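Local coordinates for putative iron-regulated protein A (Parabacteroides distasonis ATCC 8503, PDB 4ECG) that is an imelysin-like, putative iron-regulated protein of undetermined function, possibly a metallopeptidase, that binds calcium ions, at residues A[48-53]-A[301-306]; A[87-92]-A[285-290]. All coordinates share one frame; numbering follows the deposited sequence.

Interaction 1: residues A[48-53]-A[301-306]; sequences YKDMLT and GGRDLD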
loop_
_atom_site.group_PDB
_atom_site.type_symbol
_atom_site.label_atom_id
_atom_site.label_comp_id
_atom_site.label_asym_id
_atom_site.label_seq_id
_atom_site.Cartn_x
_atom_site.Cartn_y
_atom_site.Cartn_z
ATOM N N TYR A 48 0.391 0.273 -11.496
ATOM C CA TYR A 48 1.558 1.124 -11.427
ATOM C C TYR A 48 1.474 2.190 -12.507
ATOM O O TYR A 48 1.880 3.305 -12.305
ATOM C CB TYR A 48 2.810 0.264 -11.604
ATOM C CG TYR A 48 3.215 -0.589 -10.405
ATOM C CD1 TYR A 48 3.054 -0.142 -9.117
ATOM C CD2 TYR A 48 3.828 -1.803 -10.569
ATOM C CE1 TYR A 48 3.452 -0.907 -8.011
ATOM C CE2 TYR A 48 4.227 -2.587 -9.465
ATOM C CZ TYR A 48 4.061 -2.117 -8.184
ATOM O OH TYR A 48 4.442 -2.855 -7.079
ATOM N N LYS A 49 0.955 1.855 -13.671
ATOM C CA LYS A 49 0.766 2.843 -14.741
ATOM C C LYS A 49 -0.216 3.925 -14.300
ATOM O O LYS A 49 -0.044 5.086 -14.599
ATOM C CB LYS A 49 0.288 2.126 -16.030
ATOM C CG LYS A 49 -0.303 2.968 -17.163
ATOM C CD LYS A 49 0.745 3.676 -18.022
ATOM C CE LYS A 49 0.154 4.260 -19.328
ATOM N NZ LYS A 49 -0.336 3.225 -20.311
ATOM N N ASP A 50 -1.266 3.526 -13.612
ATOM C CA ASP A 50 -2.288 4.457 -13.134
ATOM C C ASP A 50 -1.610 5.314 -12.077
ATOM O O ASP A 50 -1.840 6.520 -12.014
ATOM C CB ASP A 50 -3.475 3.679 -12.533
ATOM C CG ASP A 50 -4.605 4.572 -11.942
ATOM O OD1 ASP A 50 -4.997 5.596 -12.564
ATOM O OD2 ASP A 50 -5.145 4.195 -10.851
HETATM N N MSE A 51 -0.792 4.690 -11.233
HETATM C CA MSE A 51 0.002 5.455 -10.265
HETATM C C MSE A 51 0.909 6.517 -10.976
HETATM O O MSE A 51 0.938 7.669 -10.551
HETATM C CB MSE A 51 0.845 4.541 -9.391
HETATM C CG MSE A 51 1.336 5.238 -8.094
HETATM SE SE MSE A 51 2.458 4.062 -7.088
HETATM C CE MSE A 51 3.129 5.488 -5.903
ATOM N N LEU A 52 1.620 6.155 -12.049
ATOM C CA LEU A 52 2.527 7.116 -12.672
ATOM C C LEU A 52 1.694 8.276 -13.219
ATOM O O LEU A 52 2.049 9.439 -13.002
ATOM C CB LEU A 52 3.436 6.503 -13.750
ATOM C CG LEU A 52 4.398 7.446 -14.500
ATOM C CD1 LEU A 52 5.319 8.208 -13.550
ATOM C CD2 LEU A 52 5.200 6.703 -15.570
ATOM N N THR A 53 0.565 7.963 -13.860
ATOM C CA THR A 53 -0.289 8.994 -14.454
ATOM C C THR A 53 -0.751 9.914 -13.321
ATOM O O THR A 53 -0.615 11.122 -13.423
ATOM C CB THR A 53 -1.482 8.408 -15.257
ATOM O OG1 THR A 53 -1.004 7.612 -16.361
ATOM C CG2 THR A 53 -2.391 9.519 -15.785
ATOM N N GLY A 301 -7.845 -11.456 -10.389
ATOM C CA GLY A 301 -7.126 -11.316 -11.650
ATOM C C GLY A 301 -7.445 -10.113 -12.503
ATOM O O GLY A 301 -7.277 -10.168 -13.702
ATOM N N GLY A 302 -7.875 -9.019 -11.883
ATOM C CA GLY A 302 -8.019 -7.730 -12.574
ATOM C C GLY A 302 -8.322 -6.605 -11.588
ATOM O O GLY A 302 -8.788 -6.859 -10.486
ATOM N N ARG A 303 -8.041 -5.364 -11.938
ATOM C CA ARG A 303 -8.466 -4.252 -11.047
ATOM C C ARG A 303 -10.010 -4.170 -10.899
ATOM O O ARG A 303 -10.754 -4.277 -11.879
ATOM C CB ARG A 303 -7.943 -2.927 -11.549
ATOM C CG ARG A 303 -6.446 -2.862 -11.791
ATOM C CD ARG A 303 -6.065 -1.404 -11.958
ATOM N NE ARG A 303 -6.210 -0.703 -10.664
ATOM C CZ ARG A 303 -5.881 0.565 -10.411
ATOM N NH1 ARG A 303 -5.365 1.323 -11.340
ATOM N NH2 ARG A 303 -6.063 1.076 -9.209
ATOM N N ASP A 304 -10.478 -4.049 -9.659
ATOM C CA ASP A 304 -11.898 -3.862 -9.370
ATOM C C ASP A 304 -12.755 -5.079 -9.784
ATOM O O ASP A 304 -13.966 -4.997 -9.805
ATOM C CB ASP A 304 -12.433 -2.563 -10.022
ATOM C CG ASP A 304 -11.929 -1.252 -9.302
ATOM O OD1 ASP A 304 -11.524 -1.301 -8.097
ATOM O OD2 ASP A 304 -11.983 -0.157 -9.940
ATOM N N LEU A 305 -12.119 -6.214 -10.063
ATOM C CA LEU A 305 -12.879 -7.425 -10.321
ATOM C C LEU A 305 -13.339 -8.098 -9.015
ATOM O O LEU A 305 -12.758 -7.930 -7.950
ATOM C CB LEU A 305 -12.070 -8.408 -11.168
ATOM C CG LEU A 305 -11.631 -7.958 -12.564
ATOM C CD1 LEU A 305 -11.129 -9.153 -13.399
ATOM C CD2 LEU A 305 -12.763 -7.209 -13.279
ATOM N N ASP A 306 -14.374 -8.893 -9.126
ATOM C CA ASP A 306 -14.871 -9.689 -8.019
ATOM C C ASP A 306 -15.319 -11.067 -8.524
ATOM O O ASP A 306 -15.116 -11.374 -9.687
ATOM C CB ASP A 306 -15.980 -8.932 -7.266
ATOM C CG ASP A 306 -17.248 -8.759 -8.075
ATOM O OD1 ASP A 306 -17.529 -9.500 -9.058
ATOM O OD2 ASP A 306 -18.011 -7.887 -7.666
#
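The backbones stand well apart where D50, on the helix 48-53, faces R303, on the loop 301-306, with their CA atoms 10.9 Å from each other, and the two side chains bridge the gap. A salt bridge joins NH1 of R303 to OD2 of D50 at 2.9 Å, with a nearly straight N-H...O angle of 165°. The arginine presents the edge of its guanidinium group, whereas the carboxylate is met from above its own plane. NH2 of R303 stays 3.6 Å from OD2 of D50, so the grip is single and not bidentate. In this imelysin-like, largely helical protein the pair ties the long helix 29-68 to the loop that follows helix 284-300. G301, with positive phi, is the first residue to leave that helix, and a type II turn from G302 to L305 places R303 at its second position; N297 OD1 accepts from the backbone N of D304. The R303 chain bends at its third torsion (chi3 69°), which turns the guanidinium onto D50 while NH2 bonds to Q90 OE1. The carboxylate has a second charged partner as well, since D50 OD1 pairs with K54.

Interaction 2: residues A[87-92]-A[285-290]; sequences PWEQSE and LDDYKN. With CA (calcium ion), chain F.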
loop_
_atom_site.group_PDB
_atom_site.type_symbol
_atom_site.label_atom_id
_atom_site.label_comp_id
_atom_site.label_asym_id
_atom_site.label_seq_id
_atom_site.Cartn_x
_atom_site.Cartn_y
_atom_site.Cartn_z
ATOM N N PRO A 87 -3.967 4.144 -5.996
ATOM C CA PRO A 87 -3.292 3.005 -6.637
ATOM C C PRO A 87 -2.069 2.527 -5.893
ATOM O O PRO A 87 -1.746 1.348 -5.934
ATOM C CB PRO A 87 -2.940 3.516 -8.047
ATOM C CG PRO A 87 -3.022 4.974 -7.946
ATOM C CD PRO A 87 -4.073 5.277 -6.897
ATOM N N TRP A 88 -1.413 3.429 -5.191
ATOM C CA TRP A 88 -0.280 3.026 -4.411
ATOM C C TRP A 88 -0.741 2.077 -3.316
ATOM O O TRP A 88 -0.110 1.062 -3.079
ATOM C CB TRP A 88 0.444 4.232 -3.814
ATOM C CG TRP A 88 1.416 3.868 -2.724
ATOM C CD1 TRP A 88 1.325 4.203 -1.403
ATOM C CD2 TRP A 88 2.640 3.076 -2.826
ATOM N NE1 TRP A 88 2.358 3.702 -0.706
ATOM C CE2 TRP A 88 3.189 3.017 -1.500
ATOM C CE3 TRP A 88 3.300 2.447 -3.851
ATOM C CZ2 TRP A 88 4.337 2.324 -1.202
ATOM C CZ3 TRP A 88 4.475 1.746 -3.555
ATOM C CH2 TRP A 88 4.973 1.683 -2.260
ATOM N N GLU A 89 -1.824 2.390 -2.629
ATOM C CA GLU A 89 -2.243 1.529 -1.543
ATOM C C GLU A 89 -2.879 0.246 -2.103
ATOM O O GLU A 89 -2.800 -0.803 -1.476
ATOM C CB GLU A 89 -3.221 2.250 -0.616
ATOM C CG GLU A 89 -2.655 3.345 0.231
ATOM C CD GLU A 89 -1.595 2.877 1.209
ATOM O OE1 GLU A 89 -1.888 2.180 2.187
ATOM O OE2 GLU A 89 -0.443 3.237 1.007
ATOM N N GLN A 90 -3.490 0.348 -3.288
ATOM C CA GLN A 90 -3.991 -0.800 -4.029
ATOM C C GLN A 90 -2.873 -1.677 -4.577
ATOM O O GLN A 90 -3.143 -2.683 -5.247
ATOM C CB GLN A 90 -4.975 -0.371 -5.135
ATOM C CG GLN A 90 -6.271 0.173 -4.534
ATOM C CD GLN A 90 -7.401 0.376 -5.521
ATOM O OE1 GLN A 90 -7.227 0.278 -6.709
ATOM N NE2 GLN A 90 -8.562 0.687 -5.003
ATOM N N SER A 91 -1.616 -1.359 -4.236
ATOM C CA SER A 91 -0.487 -2.129 -4.750
ATOM C C SER A 91 0.292 -2.818 -3.667
ATOM O O SER A 91 1.302 -3.463 -3.954
ATOM C CB SER A 91 0.445 -1.230 -5.562
ATOM O OG SER A 91 1.326 -0.530 -4.724
ATOM N N GLU A 92 -0.182 -2.729 -2.432
ATOM C CA GLU A 92 0.559 -3.283 -1.309
ATOM C C GLU A 92 0.462 -4.799 -1.191
ATOM O O GLU A 92 1.195 -5.385 -0.365
ATOM C CB GLU A 92 0.226 -2.582 0.011
ATOM C CG GLU A 92 0.832 -1.166 0.079
ATOM C CD GLU A 92 0.966 -0.568 1.486
ATOM O OE1 GLU A 92 1.181 -1.320 2.467
ATOM O OE2 GLU A 92 0.897 0.690 1.585
ATOM N N LEU A 285 -8.592 5.033 6.876
ATOM C CA LEU A 285 -9.567 3.996 6.490
ATOM C C LEU A 285 -9.618 3.765 4.991
ATOM O O LEU A 285 -9.739 2.631 4.576
ATOM C CB LEU A 285 -10.971 4.286 7.041
ATOM C CG LEU A 285 -11.055 4.269 8.584
ATOM C CD1 LEU A 285 -12.416 4.757 9.060
ATOM C CD2 LEU A 285 -10.686 2.892 9.151
ATOM N N ASP A 286 -9.520 4.800 4.169
ATOM C CA ASP A 286 -9.415 4.570 2.701
ATOM C C ASP A 286 -8.136 3.754 2.392
ATOM O O ASP A 286 -8.161 2.801 1.596
ATOM C CB ASP A 286 -9.368 5.888 1.877
ATOM C CG ASP A 286 -10.720 6.551 1.716
ATOM O OD1 ASP A 286 -11.710 5.859 1.415
ATOM O OD2 ASP A 286 -10.769 7.793 1.862
ATOM N N ASP A 287 -7.024 4.099 3.039
ATOM C CA ASP A 287 -5.785 3.333 2.836
ATOM C C ASP A 287 -6.016 1.868 3.158
ATOM O O ASP A 287 -5.726 0.994 2.343
ATOM C CB ASP A 287 -4.649 3.848 3.698
ATOM C CG ASP A 287 -4.144 5.272 3.296
ATOM O OD1 ASP A 287 -4.533 5.818 2.233
ATOM O OD2 ASP A 287 -3.343 5.822 4.082
ATOM N N TYR A 288 -6.576 1.592 4.335
ATOM C CA TYR A 288 -6.661 0.208 4.775
ATOM C C TYR A 288 -7.571 -0.619 3.876
ATOM O O TYR A 288 -7.224 -1.737 3.505
ATOM C CB TYR A 288 -7.089 0.069 6.226
ATOM C CG TYR A 288 -6.384 0.950 7.262
ATOM C CD1 TYR A 288 -5.078 1.347 7.123
ATOM C CD2 TYR A 288 -7.057 1.348 8.392
ATOM C CE1 TYR A 288 -4.449 2.145 8.077
ATOM C CE2 TYR A 288 -6.439 2.129 9.358
ATOM C CZ TYR A 288 -5.144 2.549 9.176
ATOM O OH TYR A 288 -4.593 3.379 10.111
ATOM N N LYS A 289 -8.733 -0.066 3.536
ATOM C CA LYS A 289 -9.614 -0.632 2.538
ATOM C C LYS A 289 -8.870 -0.858 1.229
ATOM O O LYS A 289 -9.028 -1.926 0.594
ATOM C CB LYS A 289 -10.859 0.286 2.297
ATOM C CG LYS A 289 -11.775 -0.136 1.153
ATOM C CD LYS A 289 -12.500 1.047 0.508
ATOM C CE LYS A 289 -11.648 1.710 -0.560
ATOM N NZ LYS A 289 -12.254 2.971 -1.037
ATOM N N ASN A 290 -8.082 0.136 0.795
ATOM C CA ASN A 290 -7.412 -0.034 -0.508
ATOM C C ASN A 290 -6.356 -1.156 -0.456
ATOM O O ASN A 290 -6.219 -1.907 -1.421
ATOM C CB ASN A 290 -6.855 1.277 -1.042
ATOM C CG ASN A 290 -7.936 2.151 -1.672
ATOM O OD1 ASN A 290 -8.786 1.655 -2.446
ATOM N ND2 ASN A 290 -7.861 3.473 -1.416
HETATM CA CA CA F . 1.602 2.478 3.549
#
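Q90 and N290 bring their backbones closest across the contact, CA atoms 5.0 Å apart, and their amides make the hydrogen bond of this contact. NE2 of Q90 donates to OD1 of N290 at 2.7 Å, coming in above the carbonyl plane with the two amide planes turned 72° from each other. Beside the bond, N290 CB packs against both Q90 CG and, at 3.8 Å, E89 CB. Next to this, the E89 chain folds at its second torsion (chi2 -62°) and brings OE1 to within 3.6 Å of D287 CB, while its carboxylate leads on toward the calcium ion. E92 OE2 binds that ion at 2.8 Å and D109 is its other protein ligand; E89 belongs to the same calcium site in this protein but makes no metal bond here. Farther out, S278, N283 and R85 hold the carboxylate of D287. An alanine in place of Q90 would probably leave N290 OD1 without this donor and R303, the other partner of the amide, without one of its acceptors, its guanidinium freer to turn. The contact thus joins the end of helix 71-89 to helix 284-300 beside a metal site. E89 OE1 and D287 OD2 approach to 4.4 Å, a buried closeness of like charges that R85 and the calcium ion probably offset.

Overall arrangement
Interaction 2 is buried near the centre of the chain, while interaction 1 lies nearer the surface, its centre about 12 Å away. Both involve helix 284-300, through the helix itself in 285-290 and through the loop just beyond it in 301-306. Their other segments, 48-53 and 87-92, come from consecutive helices that pack together, with selenomethionine M51 against W88 and P87. R303 links the two contacts by adding its bond to Q90 to its grip on helix 29-68. The chemistry follows the place: nearer the surface a single salt bridge between partly exposed side chains, each with a further partner, and in the interior an amide-to-amide hydrogen bond, side-chain packing and a group of acidic side chains beside calcium.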